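Side-chain contacts in amine Dehydrogenase (PDB 1JMX), which probably transfers electrons through its two covalently attached c-type hemes, as the alpha subunit of a quinohemoprotein amine dehydrogenase: residues V212-A217 with G240-G245; M200-D205 with Y236-N241; N382-P387 with G446-N451; E366-V371 with A468-G473. All blocks are in the same frame, centred on the assembly; numbering follows the deposited sequence.

Contact 1. Residues V212-A217 with G240-G245; sequences VEVKGA and GNVKVG
Val242 spreads its two methyls toward two valines of 212-217. Its CG1 meets Val214 CG2 at 3.6 Å, the closer of the two approaches, while its CG2 lies 4.2 Å from Val212 CG1. The orientations differ as well: the side chains of Val214 and Val242 cross obliquely, those of Val212 and Val242 at about a right angle. A chi1 of 179° explains the fork in Val242, since it places CG1 opposite the backbone N and leaves CG2 beside it, turning one methyl to each partner. In all three valines the CB is directed at the other segment, and all three are buried. The strands involved, 209-218 and 237-244, are second neighbours in an eight-stranded antiparallel barrel, with strand 223-233 running between them. The contact therefore bridges over the intervening strand on the barrel's inner side, where Val212 also packs on Ala230 and Val214 on Phe224. Side chains alternate along 212-217: Glu213 points away from 240-245 and is solvent-exposed, and its OE1 forms a salt bridge with Lys215 NZ at 3.1 Å, meeting the ammonium on the anti side of the carboxylate and 15° out of its plane.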
loop_
_atom_site.group_PDB
_atom_site.type_symbol
_atom_site.label_atom_id
_atom_site.label_comp_id
_atom_site.label_asym_id
_atom_site.label_seq_id
_atom_site.Cartn_x
_atom_site.Cartn_y
_atom_site.Cartn_z
ATOM N N VAL A 212 -21.667 28.067 2.566
ATOM C CA VAL A 212 -20.530 28.593 1.811
ATOM C C VAL A 212 -20.898 28.898 0.367
ATOM O O VAL A 212 -21.613 28.140 -0.285
ATOM C CB VAL A 212 -19.325 27.590 1.819
ATOM C CG1 VAL A 212 -18.087 28.234 1.213
ATOM C CG2 VAL A 212 -19.020 27.114 3.236
ATOM N N GLU A 213 -20.375 30.011 -0.130
ATOM C CA GLU A 213 -20.634 30.431 -1.499
ATOM C C GLU A 213 -19.320 30.842 -2.141
ATOM O O GLU A 213 -18.629 31.727 -1.652
ATOM C CB GLU A 213 -21.607 31.611 -1.512
ATOM C CG GLU A 213 -22.102 32.003 -2.889
ATOM C CD GLU A 213 -23.563 31.627 -3.118
ATOM O OE1 GLU A 213 -23.871 31.010 -4.176
ATOM O OE2 GLU A 213 -24.406 31.957 -2.245
ATOM N N VAL A 214 -18.967 30.165 -3.222
ATOM C CA VAL A 214 -17.739 30.453 -3.937
ATOM C C VAL A 214 -18.095 31.156 -5.240
ATOM O O VAL A 214 -18.948 30.684 -5.997
ATOM C CB VAL A 214 -16.972 29.151 -4.248
ATOM C CG1 VAL A 214 -15.606 29.459 -4.796
ATOM C CG2 VAL A 214 -16.858 28.306 -2.996
ATOM N N LYS A 215 -17.482 32.312 -5.468
ATOM C CA LYS A 215 -17.713 33.072 -6.688
ATOM C C LYS A 215 -16.390 33.497 -7.315
ATOM O O LYS A 215 -15.692 34.348 -6.778
ATOM C CB LYS A 215 -18.584 34.301 -6.410
ATOM C CG LYS A 215 -20.011 34.171 -6.929
ATOM C CD LYS A 215 -20.729 33.006 -6.259
ATOM C CE LYS A 215 -21.615 32.238 -7.238
ATOM N NZ LYS A 215 -22.049 30.910 -6.679
ATOM N N GLY A 216 -16.046 32.905 -8.453
ATOM C CA GLY A 216 -14.802 33.261 -9.106
ATOM C C GLY A 216 -14.639 32.626 -10.469
ATOM O O GLY A 216 -15.617 32.266 -11.123
ATOM N N ALA A 217 -13.393 32.501 -10.905
ATOM C CA ALA A 217 -13.098 31.904 -12.198
ATOM C C ALA A 217 -11.623 31.600 -12.289
ATOM O O ALA A 217 -10.833 32.054 -11.462
ATOM C CB ALA A 217 -13.495 32.857 -13.322
ATOM N N GLY A 240 -14.919 21.361 4.359
ATOM C CA GLY A 240 -16.087 21.758 3.608
ATOM C C GLY A 240 -16.327 20.984 2.339
ATOM O O GLY A 240 -15.486 20.212 1.889
ATOM N N ASN A 241 -17.528 21.154 1.797
ATOM C CA ASN A 241 -17.903 20.505 0.559
ATOM C C ASN A 241 -18.641 21.542 -0.262
ATOM O O ASN A 241 -19.671 22.071 0.162
ATOM C CB ASN A 241 -18.797 19.291 0.805
ATOM C CG ASN A 241 -19.025 18.492 -0.461
ATOM O OD1 ASN A 241 -19.958 18.759 -1.237
ATOM N ND2 ASN A 241 -18.142 17.536 -0.707
ATOM N N VAL A 242 -18.096 21.840 -1.432
ATOM C CA VAL A 242 -18.679 22.829 -2.312
ATOM C C VAL A 242 -18.875 22.281 -3.710
ATOM O O VAL A 242 -17.919 21.898 -4.387
ATOM C CB VAL A 242 -17.800 24.094 -2.381
ATOM C CG1 VAL A 242 -18.409 25.106 -3.327
ATOM C CG2 VAL A 242 -17.647 24.699 -0.987
ATOM N N LYS A 243 -20.136 22.241 -4.119
ATOM C CA LYS A 243 -20.527 21.765 -5.432
ATOM C C LYS A 243 -20.246 22.865 -6.461
ATOM O O LYS A 243 -21.021 23.828 -6.583
ATOM C CB LYS A 243 -22.022 21.430 -5.412
ATOM C CG LYS A 243 -22.577 20.899 -6.716
ATOM C CD LYS A 243 -22.227 19.444 -6.903
ATOM C CE LYS A 243 -22.749 18.912 -8.228
ATOM N NZ LYS A 243 -22.196 17.544 -8.503
ATOM N N VAL A 244 -19.097 22.760 -7.137
ATOM C CA VAL A 244 -18.703 23.725 -8.168
ATOM C C VAL A 244 -18.931 23.079 -9.531
ATOM O O VAL A 244 -18.156 22.221 -9.975
ATOM C CB VAL A 244 -17.219 24.151 -8.039
ATOM C CG1 VAL A 244 -16.869 25.164 -9.133
ATOM C CG2 VAL A 244 -16.956 24.750 -6.668
ATOM N N GLY A 245 -20.010 23.496 -10.186
ATOM C CA GLY A 245 -20.356 22.934 -11.477
ATOM C C GLY A 245 -20.973 21.558 -11.299
ATOM O O GLY A 245 -21.982 21.400 -10.598
#

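Contact 2. Residues M200-D205 with Y236-N241; sequences MSVTPD and YEWRGN
Val202 makes the main apolar contact, meeting the far corner of the Trp238 indole, with CG1 3.8 Å and CG2 4.1 Å from Trp238 CH2. The two side chains arrive from opposite directions, and CG1 lies at the edge of the ring, near its plane. Met200 adds a looser touch, its CE 4.4 Å from Trp238 CZ2 in an oblique position. The indole reaches this far because its CG stands opposite the backbone N (chi1 173°), which carries the six-membered ring across toward strand 194-204.

Aromatic and polar contacts probably help hold the indole from its own side of the barrel. Phe253 meets it with ring planes only about 10° apart, and Trp238 NE1 donates a hydrogen bond to Gln251 OE1.

Ionic contacts occupy the neighbouring residues of 236-241. Arg239 grips Glu237 end-on, with NH1 at 2.9 Å and NH2 at 3.0 Å from Glu237 OE1; that oxygen lies 3° from the guanidinium plane, and both nitrogens approach from the same face of the carboxylate. Arg239 also pairs with Glu35 and Glu237 with Arg79, both in the heme-binding part of the chain. Next to them, Tyr236 and Glu237 form a classic beta bulge opposite Tyr233.

Chemically, strand 237-244 is two-sided: Trp238 packs inside the barrel, where its one polar side-chain atom, NE1, is satisfied by Gln251, while the charges of Glu237 and Arg239 join the barrel to the heme-binding region.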
loop_
_atom_site.group_PDB
_atom_site.type_symbol
_atom_site.label_atom_id
_atom_site.label_comp_id
_atom_site.label_asym_id
_atom_site.label_seq_id
_atom_site.Cartn_x
_atom_site.Cartn_y
_atom_site.Cartn_z
ATOM N N MET A 200 -15.165 33.975 -1.461
ATOM C CA MET A 200 -15.908 32.949 -0.778
ATOM C C MET A 200 -16.656 33.610 0.361
ATOM O O MET A 200 -16.070 34.264 1.222
ATOM C CB MET A 200 -14.971 31.869 -0.250
ATOM C CG MET A 200 -15.703 30.671 0.328
ATOM S SD MET A 200 -14.583 29.345 0.819
ATOM C CE MET A 200 -13.855 30.010 2.309
ATOM N N SER A 201 -17.972 33.506 0.295
ATOM C CA SER A 201 -18.842 34.067 1.301
ATOM C C SER A 201 -19.193 32.973 2.309
ATOM O O SER A 201 -19.732 31.925 1.954
ATOM C CB SER A 201 -20.105 34.609 0.627
ATOM O OG SER A 201 -20.964 35.255 1.557
ATOM N N VAL A 202 -18.833 33.211 3.562
ATOM C CA VAL A 202 -19.104 32.273 4.641
ATOM C C VAL A 202 -20.163 32.901 5.529
ATOM O O VAL A 202 -20.003 34.029 5.980
ATOM C CB VAL A 202 -17.838 32.014 5.493
ATOM C CG1 VAL A 202 -18.126 30.980 6.563
ATOM C CG2 VAL A 202 -16.688 31.562 4.613
ATOM N N THR A 203 -21.270 32.195 5.725
ATOM C CA THR A 203 -22.348 32.689 6.578
ATOM C C THR A 203 -22.629 31.599 7.601
ATOM O O THR A 203 -22.507 30.419 7.301
ATOM C CB THR A 203 -23.655 33.014 5.777
ATOM O OG1 THR A 203 -24.228 31.808 5.271
ATOM C CG2 THR A 203 -23.368 33.952 4.605
ATOM N N PRO A 204 -23.032 31.980 8.820
ATOM C CA PRO A 204 -23.319 30.997 9.872
ATOM C C PRO A 204 -24.520 30.087 9.628
ATOM O O PRO A 204 -25.371 30.333 8.763
ATOM C CB PRO A 204 -23.535 31.877 11.103
ATOM C CG PRO A 204 -24.204 33.087 10.515
ATOM C CD PRO A 204 -23.338 33.346 9.284
ATOM N N ASP A 205 -24.547 29.012 10.399
ATOM C CA ASP A 205 -25.606 28.016 10.361
ATOM C C ASP A 205 -25.591 27.403 11.771
ATOM O O ASP A 205 -24.999 27.976 12.697
ATOM C CB ASP A 205 -25.297 26.957 9.293
ATOM C CG ASP A 205 -26.541 26.243 8.787
ATOM O OD1 ASP A 205 -26.393 25.228 8.076
ATOM O OD2 ASP A 205 -27.674 26.694 9.085
ATOM N N TYR A 236 -9.985 25.520 14.240
ATOM C CA TYR A 236 -9.197 25.882 13.060
ATOM C C TYR A 236 -9.298 24.895 11.903
ATOM O O TYR A 236 -9.117 25.287 10.755
ATOM C CB TYR A 236 -7.724 26.119 13.424
ATOM C CG TYR A 236 -6.896 24.865 13.646
ATOM C CD1 TYR A 236 -5.956 24.452 12.701
ATOM C CD2 TYR A 236 -7.045 24.103 14.804
ATOM C CE1 TYR A 236 -5.183 23.315 12.904
ATOM C CE2 TYR A 236 -6.281 22.964 15.018
ATOM C CZ TYR A 236 -5.351 22.577 14.069
ATOM O OH TYR A 236 -4.570 21.475 14.298
ATOM N N GLU A 237 -9.599 23.629 12.199
ATOM C CA GLU A 237 -9.713 22.599 11.163
ATOM C C GLU A 237 -11.001 22.679 10.354
ATOM O O GLU A 237 -12.022 22.081 10.693
ATOM C CB GLU A 237 -9.533 21.199 11.754
ATOM C CG GLU A 237 -8.105 20.877 12.191
ATOM C CD GLU A 237 -7.135 20.650 11.027
ATOM O OE1 GLU A 237 -7.481 20.908 9.853
ATOM O OE2 GLU A 237 -6.001 20.203 11.294
ATOM N N TRP A 238 -10.909 23.404 9.247
ATOM C CA TRP A 238 -12.017 23.628 8.337
ATOM C C TRP A 238 -12.205 22.490 7.340
ATOM O O TRP A 238 -11.290 22.144 6.596
ATOM C CB TRP A 238 -11.778 24.944 7.598
ATOM C CG TRP A 238 -12.746 25.254 6.504
ATOM C CD1 TRP A 238 -12.722 24.776 5.223
ATOM C CD2 TRP A 238 -13.841 26.174 6.569
ATOM N NE1 TRP A 238 -13.729 25.347 4.485
ATOM C CE2 TRP A 238 -14.432 26.211 5.284
ATOM C CE3 TRP A 238 -14.380 26.974 7.586
ATOM C CZ2 TRP A 238 -15.538 27.022 4.990
ATOM C CZ3 TRP A 238 -15.475 27.777 7.295
ATOM C CH2 TRP A 238 -16.043 27.794 6.007
ATOM N N ARG A 239 -13.407 21.922 7.327
ATOM C CA ARG A 239 -13.748 20.843 6.412
ATOM C C ARG A 239 -15.008 21.243 5.674
ATOM O O ARG A 239 -16.053 21.428 6.279
ATOM C CB ARG A 239 -13.982 19.533 7.171
ATOM C CG ARG A 239 -12.747 18.992 7.840
ATOM C CD ARG A 239 -11.675 18.641 6.825
ATOM N NE ARG A 239 -10.476 18.148 7.489
ATOM C CZ ARG A 239 -9.601 18.926 8.111
ATOM N NH1 ARG A 239 -9.779 20.236 8.146
ATOM N NH2 ARG A 239 -8.573 18.391 8.741
ATOM N N GLY A 240 -14.919 21.361 4.359
ATOM C CA GLY A 240 -16.087 21.758 3.608
ATOM C C GLY A 240 -16.327 20.984 2.339
ATOM O O GLY A 240 -15.486 20.212 1.889
ATOM N N ASN A 241 -17.528 21.154 1.797
ATOM C CA ASN A 241 -17.903 20.505 0.559
ATOM C C ASN A 241 -18.641 21.542 -0.262
ATOM O O ASN A 241 -19.671 22.071 0.162
ATOM C CB ASN A 241 -18.797 19.291 0.805
ATOM C CG ASN A 241 -19.025 18.492 -0.461
ATOM O OD1 ASN A 241 -19.958 18.759 -1.237
ATOM N ND2 ASN A 241 -18.142 17.536 -0.707
#

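Contact 3. Residues N382-P387 with G446-N451; sequences NGASVP and GGAGPN
The flat carboxamide of Asn382 reaches the carbonyl of Ala448 with one terminal atom: the one modelled as OD1 is 2.8 Å from Ala448 O. The amide is probably flipped in the model, so the identity of that atom is doubtful; with the group turned back, the pair may be a hydrogen bond. The amide carbon, Asn382 CG, lies 3.7 Å from that carbonyl oxygen. The peptide joining Gly447 to Ala448 is approached by the methylene, with Asn382 CB 3.6 Å from Ala448 N and 3.9 Å from Gly447 CA. Gly447 has no side chain to interfere, which lets the two backbones draw to 5.1 Å between Asn382 CA and Gly447 CA. Asn382 extends this way with CG opposite its backbone N (chi1 -171°).

A small apolar contact lies alongside, Ala384 CB to Ala448 CB at 4.2 Å. Both segments are loops, one following strand 367-378 and the other following strand 442-445. Ala448 is also backbone hydrogen-bonded to Gly380, just ahead of 382-387. Asn382 O accepts a hydrogen bond from a basic side chain of a neighbouring subunit.

Chemically, the closeness rests on small residues, Gly447 and the methyls of Ala384 and Ala448, with the Asn382 amide set beside a carbonyl and its bonding left open: two loops meeting partly buried, beside another subunit.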
loop_
_atom_site.group_PDB
_atom_site.type_symbol
_atom_site.label_atom_id
_atom_site.label_comp_id
_atom_site.label_asym_id
_atom_site.label_seq_id
_atom_site.Cartn_x
_atom_site.Cartn_y
_atom_site.Cartn_z
ATOM N N ASN A 382 -13.385 0.886 -15.985
ATOM C CA ASN A 382 -13.488 -0.270 -16.880
ATOM C C ASN A 382 -14.328 -1.355 -16.191
ATOM O O ASN A 382 -14.208 -2.542 -16.488
ATOM C CB ASN A 382 -12.090 -0.790 -17.273
ATOM C CG ASN A 382 -12.129 -1.853 -18.378
ATOM O OD1 ASN A 382 -11.254 -2.712 -18.449
ATOM N ND2 ASN A 382 -13.138 -1.791 -19.245
ATOM N N GLY A 383 -15.192 -0.918 -15.276
ATOM C CA GLY A 383 -16.042 -1.836 -14.542
ATOM C C GLY A 383 -15.640 -1.984 -13.089
ATOM O O GLY A 383 -16.406 -2.515 -12.281
ATOM N N ALA A 384 -14.451 -1.485 -12.754
ATOM C CA ALA A 384 -13.926 -1.564 -11.395
ATOM C C ALA A 384 -14.576 -0.608 -10.404
ATOM O O ALA A 384 -15.163 0.409 -10.773
ATOM C CB ALA A 384 -12.418 -1.374 -11.397
ATOM N N SER A 385 -14.410 -0.939 -9.133
ATOM C CA SER A 385 -14.952 -0.182 -8.015
ATOM C C SER A 385 -14.106 1.058 -7.694
ATOM O O SER A 385 -14.446 1.844 -6.809
ATOM C CB SER A 385 -15.008 -1.114 -6.795
ATOM O OG SER A 385 -15.639 -0.505 -5.685
ATOM N N VAL A 386 -13.025 1.241 -8.444
ATOM C CA VAL A 386 -12.100 2.355 -8.239
ATOM C C VAL A 386 -11.941 3.256 -9.477
ATOM O O VAL A 386 -12.072 2.796 -10.603
ATOM C CB VAL A 386 -10.717 1.807 -7.841
ATOM C CG1 VAL A 386 -10.752 1.269 -6.421
ATOM C CG2 VAL A 386 -10.329 0.693 -8.789
ATOM N N PRO A 387 -11.675 4.563 -9.274
ATOM C CA PRO A 387 -11.502 5.495 -10.396
ATOM C C PRO A 387 -10.045 5.577 -10.880
ATOM O O PRO A 387 -9.118 5.170 -10.175
ATOM C CB PRO A 387 -11.940 6.821 -9.787
ATOM C CG PRO A 387 -11.346 6.727 -8.414
ATOM C CD PRO A 387 -11.702 5.297 -7.994
ATOM N N GLY A 446 -4.876 3.977 -18.604
ATOM C CA GLY A 446 -5.787 3.019 -19.207
ATOM C C GLY A 446 -6.769 2.405 -18.220
ATOM O O GLY A 446 -6.714 2.671 -17.014
ATOM N N GLY A 447 -7.681 1.592 -18.748
ATOM C CA GLY A 447 -8.668 0.917 -17.926
ATOM C C GLY A 447 -8.065 -0.213 -17.104
ATOM O O GLY A 447 -7.051 -0.800 -17.479
ATOM N N ALA A 448 -8.700 -0.509 -15.975
ATOM C CA ALA A 448 -8.250 -1.560 -15.071
ATOM C C ALA A 448 -8.492 -2.967 -15.628
ATOM O O ALA A 448 -9.130 -3.138 -16.668
ATOM C CB ALA A 448 -8.935 -1.403 -13.723
ATOM N N GLY A 449 -7.982 -3.966 -14.912
ATOM C CA GLY A 449 -8.130 -5.352 -15.310
ATOM C C GLY A 449 -6.998 -5.867 -16.175
ATOM O O GLY A 449 -6.129 -5.103 -16.591
ATOM N N PRO A 450 -6.937 -7.187 -16.403
ATOM C CA PRO A 450 -5.870 -7.745 -17.241
ATOM C C PRO A 450 -6.171 -7.328 -18.678
ATOM O O PRO A 450 -7.334 -7.190 -19.056
ATOM C CB PRO A 450 -6.048 -9.257 -17.072
ATOM C CG PRO A 450 -6.826 -9.407 -15.783
ATOM C CD PRO A 450 -7.787 -8.252 -15.841
ATOM N N ASN A 451 -5.132 -7.105 -19.472
ATOM C CA ASN A 451 -5.340 -6.707 -20.857
ATOM C C ASN A 451 -4.828 -7.783 -21.807
ATOM O O ASN A 451 -3.625 -7.909 -22.015
ATOM C CB ASN A 451 -4.651 -5.370 -21.140
ATOM C CG ASN A 451 -4.986 -4.808 -22.512
ATOM O OD1 ASN A 451 -4.495 -3.744 -22.886
ATOM N ND2 ASN A 451 -5.828 -5.508 -23.263
#

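Contact 4. Residues E366-V371 with A468-G473; sequences EEVKVV and ATLADG. With NI (nickel (II) ion), chain D.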
loop_
_atom_site.group_PDB
_atom_site.type_symbol
_atom_site.label_atom_id
_atom_site.label_comp_id
_atom_site.label_asym_id
_atom_site.label_seq_id
_atom_site.Cartn_x
_atom_site.Cartn_y
_atom_site.Cartn_z
ATOM N N GLU A 366 16.046 29.366 -19.463
ATOM C CA GLU A 366 17.276 28.587 -19.451
ATOM C C GLU A 366 17.086 27.106 -19.101
ATOM O O GLU A 366 17.585 26.217 -19.794
ATOM C CB GLU A 366 18.191 29.232 -18.420
ATOM C CG GLU A 366 19.648 28.947 -18.546
ATOM C CD GLU A 366 20.445 29.797 -17.574
ATOM O OE1 GLU A 366 20.250 29.638 -16.340
ATOM O OE2 GLU A 366 21.238 30.649 -18.048
ATOM N N GLU A 367 16.346 26.856 -18.029
ATOM C CA GLU A 367 16.120 25.507 -17.530
ATOM C C GLU A 367 14.632 25.240 -17.273
ATOM O O GLU A 367 13.888 26.144 -16.885
ATOM C CB GLU A 367 16.952 25.351 -16.248
ATOM C CG GLU A 367 16.382 24.453 -15.171
ATOM C CD GLU A 367 16.613 22.984 -15.430
ATOM O OE1 GLU A 367 17.015 22.616 -16.548
ATOM O OE2 GLU A 367 16.393 22.187 -14.499
ATOM N N VAL A 368 14.196 24.005 -17.510
ATOM C CA VAL A 368 12.797 23.637 -17.296
ATOM C C VAL A 368 12.669 22.422 -16.389
ATOM O O VAL A 368 13.374 21.428 -16.573
ATOM C CB VAL A 368 12.084 23.325 -18.621
ATOM C CG1 VAL A 368 10.624 22.995 -18.368
ATOM C CG2 VAL A 368 12.198 24.498 -19.558
ATOM N N LYS A 369 11.768 22.510 -15.411
ATOM C CA LYS A 369 11.523 21.420 -14.472
ATOM C C LYS A 369 10.067 20.974 -14.518
ATOM O O LYS A 369 9.159 21.794 -14.462
ATOM C CB LYS A 369 11.861 21.846 -13.040
ATOM C CG LYS A 369 13.300 22.253 -12.834
ATOM C CD LYS A 369 13.549 22.679 -11.404
ATOM C CE LYS A 369 14.906 23.319 -11.260
ATOM N NZ LYS A 369 15.981 22.433 -11.781
ATOM N N VAL A 370 9.850 19.669 -14.640
ATOM C CA VAL A 370 8.500 19.126 -14.652
ATOM C C VAL A 370 8.052 18.950 -13.203
ATOM O O VAL A 370 8.770 18.376 -12.383
ATOM C CB VAL A 370 8.421 17.772 -15.398
ATOM C CG1 VAL A 370 7.037 17.153 -15.233
ATOM C CG2 VAL A 370 8.726 17.974 -16.866
ATOM N N VAL A 371 6.870 19.467 -12.903
ATOM C CA VAL A 371 6.290 19.405 -11.575
ATOM C C VAL A 371 4.944 18.672 -11.632
ATOM O O VAL A 371 4.061 19.055 -12.396
ATOM C CB VAL A 371 6.078 20.829 -11.028
ATOM C CG1 VAL A 371 5.283 20.800 -9.746
ATOM C CG2 VAL A 371 7.422 21.501 -10.810
ATOM N N ALA A 468 8.085 17.727 -21.262
ATOM C CA ALA A 468 7.430 19.012 -21.482
ATOM C C ALA A 468 8.370 19.838 -22.353
ATOM O O ALA A 468 9.581 19.848 -22.133
ATOM C CB ALA A 468 7.197 19.731 -20.166
ATOM N N THR A 469 7.827 20.481 -23.379
ATOM C CA THR A 469 8.644 21.312 -24.250
ATOM C C THR A 469 7.995 22.683 -24.295
ATOM O O THR A 469 6.856 22.831 -24.732
ATOM C CB THR A 469 8.791 20.713 -25.666
ATOM O OG1 THR A 469 7.506 20.590 -26.272
ATOM C CG2 THR A 469 9.430 19.342 -25.608
ATOM N N LEU A 470 8.706 23.669 -23.764
ATOM C CA LEU A 470 8.217 25.032 -23.702
ATOM C C LEU A 470 7.789 25.635 -25.035
ATOM O O LEU A 470 8.463 25.483 -26.054
ATOM C CB LEU A 470 9.257 25.918 -23.032
ATOM C CG LEU A 470 8.821 26.515 -21.701
ATOM C CD1 LEU A 470 8.207 25.439 -20.822
ATOM C CD2 LEU A 470 10.016 27.178 -21.031
ATOM N N ALA A 471 6.615 26.259 -25.022
ATOM C CA ALA A 471 6.081 26.921 -26.204
ATOM C C ALA A 471 6.991 28.120 -26.465
ATOM O O ALA A 471 7.255 28.484 -27.606
ATOM C CB ALA A 471 4.664 27.391 -25.940
ATOM N N ASP A 472 7.511 28.689 -25.382
ATOM C CA ASP A 472 8.400 29.843 -25.441
ATOM C C ASP A 472 9.863 29.414 -25.591
ATOM O O ASP A 472 10.585 29.305 -24.598
ATOM C CB ASP A 472 8.211 30.696 -24.165
ATOM C CG ASP A 472 9.133 31.919 -24.109
ATOM O OD1 ASP A 472 9.430 32.504 -25.178
ATOM O OD2 ASP A 472 9.542 32.300 -22.982
ATOM N N GLY A 473 10.288 29.147 -26.826
ATOM C CA GLY A 473 11.677 28.767 -27.050
ATOM C C GLY A 473 12.007 27.297 -27.220
ATOM O O GLY A 473 13.145 26.951 -27.552
HETATM NI NI NI D . 17.317 20.967 -17.504
HETATM O O HOH W 1 17.477 19.114 -18.457
HETATM O O HOH W 2 17.336 21.970 -19.473
#
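Two strands of a curled mixed sheet in domain IV, a family of the E-set clan, meet here through Val368 and Val370 on one side and Leu470 and Ala468 on the other. Strands 367-378 and 462-470 are not paired directly; each pairs with 476-484, so the side chains reach across an intervening strand. Val368 CG2 touches Leu470 CD2 at 3.8 Å, the two side chains crossing at a slant. Two residues further on, Val370 CG2 lies 4.0 Å from Ala468 CB. In both valines the touching CG2 is the methyl beside the backbone N, CG1 standing opposite that N (chi1 -178° in Val368). All four residues are buried; Trp416 packs against both Val370 and Ala468, and Ala395 against both Ala468 and Leu470.

Glu367 and Lys369 point away from 468-473 and make a separate polar site. Glu367 OE1 binds the nickel ion at 1.9 Å, with water 1 at 2.1 Å and water 2 at 2.2 Å also on the metal. Its other oxygen, Glu367 OE2, receives Lys369 NZ at 2.8 Å on the anti lone pair, so each carboxylate oxygen has its own cationic partner, which probably steadies the group's rotation. A bend at chi2 (80°) folds the Glu367 chain, and Lys369 also makes a cation-pi contact with Trp398. Glu366 and Glu367 together face Trp398 as a classic beta bulge.

This is the usual alternation along a strand with one face against a core, consistent with the immunoglobulin-like folds of the E-set clan.

Contacts 1 and 2 are neighbours in one antiparallel barrel, with centres 11 Å apart; they share strand 237-244, and their other strands, 209-218 and 194-204, lie side by side. Val212 links them by packing on both Met200 and Trp238, so the two contacts form one run of packing. Contacts 3 and 4 come later in the chain, in domain IV, with centres 33 Å apart. There 366-371 and 468-473 enclose in sequence the two loops of contact 3. The two pairs do not touch: contacts 2 and 4 lie on opposite sides of the chain's centre, 38 Å apart between centres. Contacts 1, 2 and 4 are thus buried within two different beta domains, while contact 3 joins loops of the second at a subunit interface.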